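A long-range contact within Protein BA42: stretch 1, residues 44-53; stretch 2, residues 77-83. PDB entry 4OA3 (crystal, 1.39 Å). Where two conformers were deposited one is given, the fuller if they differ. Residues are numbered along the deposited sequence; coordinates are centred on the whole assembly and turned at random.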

ATOM      1  N   VAL A  44       4.425 -10.658 -11.236  0.50 16.57           N
ATOM      2  CA  VAL A  44       4.374  -9.409 -10.470  0.50 16.09           C
ATOM      3  C   VAL A  44       4.322  -9.645  -8.969  0.50 19.86           C
ATOM      4  O   VAL A  44       4.880  -8.844  -8.229  0.50 18.97           O
ATOM      5  CB  VAL A  44       3.247  -8.457 -10.946  0.50 19.58           C
ATOM      6  CG1 VAL A  44       3.461  -8.049 -12.405  0.50 19.75           C
ATOM      7  CG2 VAL A  44       1.860  -9.087 -10.753  0.50 19.26           C
ATOM      8  N   PHE A  45       3.654 -10.722  -8.506  1.00 18.16           N
ATOM      9  CA  PHE A  45       3.577 -11.041  -7.083  1.00 18.10           C
ATOM     10  C   PHE A  45       4.975 -11.283  -6.516  1.00 20.25           C
ATOM     11  O   PHE A  45       5.311 -10.709  -5.479  1.00 19.86           O
ATOM     12  CB  PHE A  45       2.700 -12.275  -6.871  1.00 20.62           C
ATOM     13  CG  PHE A  45       2.464 -12.654  -5.432  1.00 22.88           C
ATOM     14  CD1 PHE A  45       3.270 -13.589  -4.802  1.00 26.10           C
ATOM     15  CD2 PHE A  45       1.446 -12.062  -4.709  1.00 25.72           C
ATOM     16  CE1 PHE A  45       3.016 -13.971  -3.483  1.00 27.01           C
ATOM     17  CE2 PHE A  45       1.183 -12.452  -3.398  1.00 28.07           C
ATOM     18  CZ  PHE A  45       1.981 -13.391  -2.794  1.00 25.02           C
ATOM     19  N   ASP A  46       5.818 -12.095  -7.205  1.00 18.28           N
ATOM     20  CA  ASP A  46       7.172 -12.355  -6.773  1.00 17.88           C
ATOM     21  C   ASP A  46       7.976 -11.047  -6.725  1.00 17.50           C
ATOM     22  O   ASP A  46       8.770 -10.859  -5.806  1.00 17.90           O
ATOM     23  CB  ASP A  46       7.912 -13.391  -7.665  1.00 20.91           C
ATOM     24  CG  ASP A  46       7.652 -14.839  -7.286  1.00 39.24           C
ATOM     25  OD1 ASP A  46       6.639 -15.102  -6.611  1.00 42.94           O
ATOM     26  OD2 ASP A  46       8.464 -15.707  -7.673  1.00 46.83           O
ATOM     27  N   ARG A  47       7.793 -10.161  -7.703  1.00 14.95           N
ATOM     28  CA  ARG A  47       8.526  -8.906  -7.670  1.00 14.01           C
ATOM     29  C   ARG A  47       8.081  -8.082  -6.452  1.00 15.29           C
ATOM     30  O   ARG A  47       8.918  -7.520  -5.737  1.00 14.97           O
ATOM     31  CB  ARG A  47       8.337  -8.105  -8.971  1.00 13.99           C
ATOM     32  CG  ARG A  47       8.948  -6.699  -8.956  1.00 16.35           C
ATOM     33  CD  ARG A  47      10.426  -6.687  -8.636  1.00 14.76           C
ATOM     34  NE  ARG A  47      10.963  -5.323  -8.646  1.00 15.15           N
ATOM     35  CZ  ARG A  47      12.148  -4.974  -8.146  1.00 18.56           C
ATOM     36  NH1 ARG A  47      12.954  -5.889  -7.616  1.00 17.70           N
ATOM     37  NH2 ARG A  47      12.526  -3.702  -8.148  1.00 18.33           N
ATOM     38  N   ALA A  48       6.774  -7.976  -6.233  1.00 15.10           N
ATOM     39  CA  ALA A  48       6.298  -7.221  -5.060  1.00 13.55           C
ATOM     40  C   ALA A  48       6.822  -7.818  -3.748  1.00 16.22           C
ATOM     41  O   ALA A  48       7.183  -7.077  -2.845  1.00 15.70           O
ATOM     42  CB  ALA A  48       4.786  -7.202  -5.046  1.00 15.47           C
ATOM     43  N   MET A  49       6.902  -9.147  -3.641  1.00 15.88           N
ATOM     44  CA  MET A  49       7.442  -9.839  -2.476  1.00 17.98           C
ATOM     45  C   MET A  49       8.935  -9.483  -2.297  1.00 17.94           C
ATOM     46  O   MET A  49       9.344  -9.188  -1.180  1.00 18.08           O
ATOM     47  CB  MET A  49       7.282 -11.342  -2.678  1.00 22.88           C
ATOM     48  CG  MET A  49       7.695 -12.154  -1.506  1.00 30.01           C
ATOM     49  SD  MET A  49       6.990 -13.834  -1.593  1.00 38.55           S
ATOM     50  CE  MET A  49       7.833 -14.453  -2.953  1.00 36.24           C
ATOM     51  N   ASP A  50       9.715  -9.429  -3.391  1.00 15.94           N
ATOM     52  CA  ASP A  50      11.118  -9.020  -3.301  1.00 14.86           C
ATOM     53  C   ASP A  50      11.210  -7.575  -2.817  1.00 16.59           C
ATOM     54  O   ASP A  50      12.067  -7.245  -2.001  1.00 17.05           O
ATOM     55  CB  ASP A  50      11.841  -9.151  -4.661  1.00 15.56           C
ATOM     56  CG  ASP A  50      12.093 -10.569  -5.162  1.00 19.67           C
ATOM     57  OD1 ASP A  50      12.156 -11.500  -4.326  1.00 20.46           O
ATOM     58  OD2 ASP A  50      12.313 -10.730  -6.356  1.00 21.06           O
ATOM     59  N   VAL A  51      10.384  -6.687  -3.352  1.00 14.20           N
ATOM     60  CA  VAL A  51      10.426  -5.291  -2.913  1.00 12.67           C
ATOM     61  C   VAL A  51      10.039  -5.175  -1.436  1.00 13.84           C
ATOM     62  O   VAL A  51      10.735  -4.482  -0.682  1.00 13.87           O
ATOM     63  CB  VAL A  51       9.515  -4.429  -3.794  1.00 14.72           C
ATOM     64  CG1 VAL A  51       9.392  -3.010  -3.242  1.00 13.40           C
ATOM     65  CG2 VAL A  51      10.059  -4.357  -5.219  1.00 15.23           C
ATOM     66  N   PHE A  52       8.997  -5.861  -1.020  1.00 13.14           N
ATOM     67  CA  PHE A  52       8.565  -5.874   0.388  1.00 13.03           C
ATOM     68  C   PHE A  52       9.750  -6.244   1.309  1.00 15.18           C
ATOM     69  O   PHE A  52      10.003  -5.594   2.344  1.00 14.16           O
ATOM     70  CB  PHE A  52       7.419  -6.895   0.554  1.00 14.51           C
ATOM     71  CG  PHE A  52       6.743  -6.875   1.893  1.00 14.95           C
ATOM     72  CD1 PHE A  52       7.217  -7.646   2.942  1.00 17.47           C
ATOM     73  CD2 PHE A  52       5.624  -6.100   2.097  1.00 15.99           C
ATOM     74  CE1 PHE A  52       6.600  -7.581   4.191  1.00 19.05           C
ATOM     75  CE2 PHE A  52       4.985  -6.072   3.332  1.00 17.99           C
ATOM     76  CZ  PHE A  52       5.477  -6.820   4.363  1.00 19.16           C
ATOM     77  N   HIS A  53      10.473  -7.299   0.928  1.00 13.83           N
ATOM     78  CA  HIS A  53      11.640  -7.753   1.648  1.00 14.27           C
ATOM     79  C   HIS A  53      12.765  -6.741   1.645  1.00 15.27           C
ATOM     80  O   HIS A  53      13.345  -6.443   2.690  1.00 14.92           O
ATOM     81  CB  HIS A  53      12.162  -9.059   1.046  1.00 15.52           C
ATOM     82  CG  HIS A  53      13.428  -9.531   1.671  1.00 17.20           C
ATOM     83  ND1 HIS A  53      13.428 -10.083   2.938  1.00 19.66           N
ATOM     84  CD2 HIS A  53      14.701  -9.480   1.212  1.00 19.01           C
ATOM     85  CE1 HIS A  53      14.693 -10.391   3.187  1.00 19.25           C
ATOM     86  NE2 HIS A  53      15.493 -10.019   2.193  1.00 19.55           N
ATOM     87  N   PHE A  77      -0.672  -3.164 -10.806  1.00 18.74           N
ATOM     88  CA  PHE A  77      -0.277  -3.081  -9.412  1.00 16.10           C
ATOM     89  C   PHE A  77      -0.586  -4.337  -8.684  1.00 18.26           C
ATOM     90  O   PHE A  77      -1.382  -5.176  -9.136  1.00 18.46           O
ATOM     91  CB  PHE A  77      -0.954  -1.865  -8.743  1.00 16.39           C
ATOM     92  CG  PHE A  77      -2.454  -1.927  -8.702  1.00 17.40           C
ATOM     93  CD1 PHE A  77      -3.213  -1.395  -9.735  1.00 21.02           C
ATOM     94  CD2 PHE A  77      -3.110  -2.465  -7.610  1.00 17.78           C
ATOM     95  CE1 PHE A  77      -4.600  -1.441  -9.690  1.00 21.35           C
ATOM     96  CE2 PHE A  77      -4.502  -2.528  -7.578  1.00 19.36           C
ATOM     97  CZ  PHE A  77      -5.229  -1.987  -8.605  1.00 19.54           C
ATOM     98  N   VAL A  78       0.023  -4.477  -7.521  1.00 15.07           N
ATOM     99  CA  VAL A  78      -0.147  -5.575  -6.621  1.00 16.29           C
ATOM    100  C   VAL A  78      -0.281  -5.027  -5.223  1.00 18.18           C
ATOM    101  O   VAL A  78       0.460  -4.120  -4.863  1.00 17.25           O
ATOM    102  CB  VAL A  78       1.105  -6.536  -6.672  1.00 22.46           C
ATOM    103  CG1 VAL A  78       1.110  -7.578  -5.533  1.00 22.39           C
ATOM    104  CG2 VAL A  78       1.169  -7.231  -8.003  1.00 24.09           C
ATOM    105  N   ILE A  79      -1.183  -5.599  -4.445  0.50 14.98           N
ATOM    106  CA  ILE A  79      -1.305  -5.311  -3.038  0.50 13.54           C
ATOM    107  C   ILE A  79      -0.746  -6.546  -2.378  0.50 18.18           C
ATOM    108  O   ILE A  79      -1.256  -7.664  -2.592  0.50 16.58           O
ATOM    109  CB  ILE A  79      -2.753  -5.049  -2.634  0.50 14.75           C
ATOM    110  CG1 ILE A  79      -3.309  -3.809  -3.358  0.50 15.44           C
ATOM    111  CG2 ILE A  79      -2.837  -4.876  -1.124  0.50 14.09           C
ATOM    112  CD1 ILE A  79      -4.856  -3.846  -3.481  0.50 11.72           C
ATOM    113  N   TYR A  80       0.363  -6.371  -1.659  1.00 15.02           N
ATOM    114  CA  TYR A  80       1.047  -7.466  -0.991  1.00 14.74           C
ATOM    115  C   TYR A  80       1.068  -7.211   0.493  1.00 17.52           C
ATOM    116  O   TYR A  80       1.728  -6.282   0.952  1.00 16.47           O
ATOM    117  CB  TYR A  80       2.478  -7.580  -1.551  1.00 16.74           C
ATOM    118  CG  TYR A  80       3.275  -8.724  -0.975  1.00 19.61           C
ATOM    119  CD1 TYR A  80       3.928  -8.602   0.244  1.00 20.39           C
ATOM    120  CD2 TYR A  80       3.323  -9.957  -1.620  1.00 22.67           C
ATOM    121  CE1 TYR A  80       4.498  -9.703   0.868  1.00 22.16           C
ATOM    122  CE2 TYR A  80       3.974 -11.044  -1.048  1.00 25.53           C
ATOM    123  CZ  TYR A  80       4.566 -10.913   0.199  1.00 30.63           C
ATOM    124  OH  TYR A  80       5.188 -11.983   0.803  1.00 34.09           O
ATOM    125  N   GLY A  81       0.355  -8.030   1.238  1.00 17.04           N
ATOM    126  CA  GLY A  81       0.314  -7.960   2.682  1.00 16.46           C
ATOM    127  C   GLY A  81       1.195  -9.035   3.302  1.00 18.78           C
ATOM    128  O   GLY A  81       1.405 -10.105   2.714  1.00 17.50           O
ATOM    129  N   ASP A  82       1.695  -8.757   4.506  1.00 16.56           N
ATOM    130  CA  ASP A  82       2.557  -9.677   5.252  1.00 16.77           C
ATOM    131  C   ASP A  82       1.727 -10.810   5.865  1.00 19.23           C
ATOM    132  O   ASP A  82       0.492 -10.787   5.826  1.00 17.99           O
ATOM    133  CB  ASP A  82       3.365  -8.929   6.305  1.00 17.26           C
ATOM    134  CG  ASP A  82       4.656  -9.598   6.748  1.00 20.13           C
ATOM    135  OD1 ASP A  82       4.973 -10.709   6.219  1.00 22.94           O
ATOM    136  OD2 ASP A  82       5.314  -9.058   7.647  1.00 20.64           O
ATOM    137  N   LYS A  83       2.428 -11.803   6.424  1.00 18.70           N
ATOM    138  CA  LYS A  83       1.820 -13.014   6.959  1.00 19.47           C
ATOM    139  C   LYS A  83       0.742 -12.796   8.000  1.00 22.27           C
ATOM    140  O   LYS A  83      -0.217 -13.561   8.032  1.00 21.87           O
ATOM    141  CB  LYS A  83       2.894 -13.955   7.517  1.00 22.07           C
ATOM    142  CG  LYS A  83       2.356 -15.347   7.827  1.00 28.76           C
ATOM    143  CD  LYS A  83       3.463 -16.308   8.213  1.00 38.75           C
ATOM    144  CE  LYS A  83       2.924 -17.651   8.672  1.00 49.01           C
ATOM    145  NZ  LYS A  83       3.258 -17.918  10.098  1.00 64.08           N
TER

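Helix 44-53 lies across strand 77-81 with its axis 8.6 Å away at closest approach and the N-to-C directions 54° apart. No hydrogen bond joins the two stretches, so the 453 Å² buried between them is held by packing, most of it apolar.

Tyr80 contributes most, with 135 Å² covered. Its CA-to-CB bond points toward the helix, and chi1 near 180° (t) carries the ring alongside Phe45, Met49 and Phe52. The evidence for a close fit is threefold. Met49 CA sits 4.1 Å from the Tyr80 ring centroid and only 16° off its normal, a CH-pi contact over the face. Phe45 CZ comes to 3.5 Å from Tyr80 CE2, and Phe52 CD2 to 3.5 Å from Tyr80 CD1; in both aromatic pairs the planes meet at 55°, with centroids 5.2 and 5.1 Å apart respectively, an oblique arrangement. Tyr80 OH lies 3.4 Å from Met49 CG, a van der Waals contact; the residue as a whole remains partly exposed.

Phe52 is next, with 82 Å² covered. Also t at chi1, this buried side chain spans two partners: CD2 meets the Tyr80 ring near its plane, at the edge, whereas Phe52 CZ extends to 3.6 Å from Asp82 CB. Asp82 CB gives the closest approach; separately, Asp82 OD1 accepts a hydrogen bond from Lys83 N (2.8 Å).

Val78, covered over 71 Å², meets the helix through both methyls. Its CG2 lies 3.4 Å from Val44 CG2, and its CG1 3.7 Å from Ala48 CB. Ala48 faces the strand with a single methyl, compact enough for a close backbone approach: its CA is 6.6 Å from Tyr80 CA. Phe77 and Ile79, which alternate with Val78 and Tyr80 along the strand, have CA-to-CB bonds that point away from the helix.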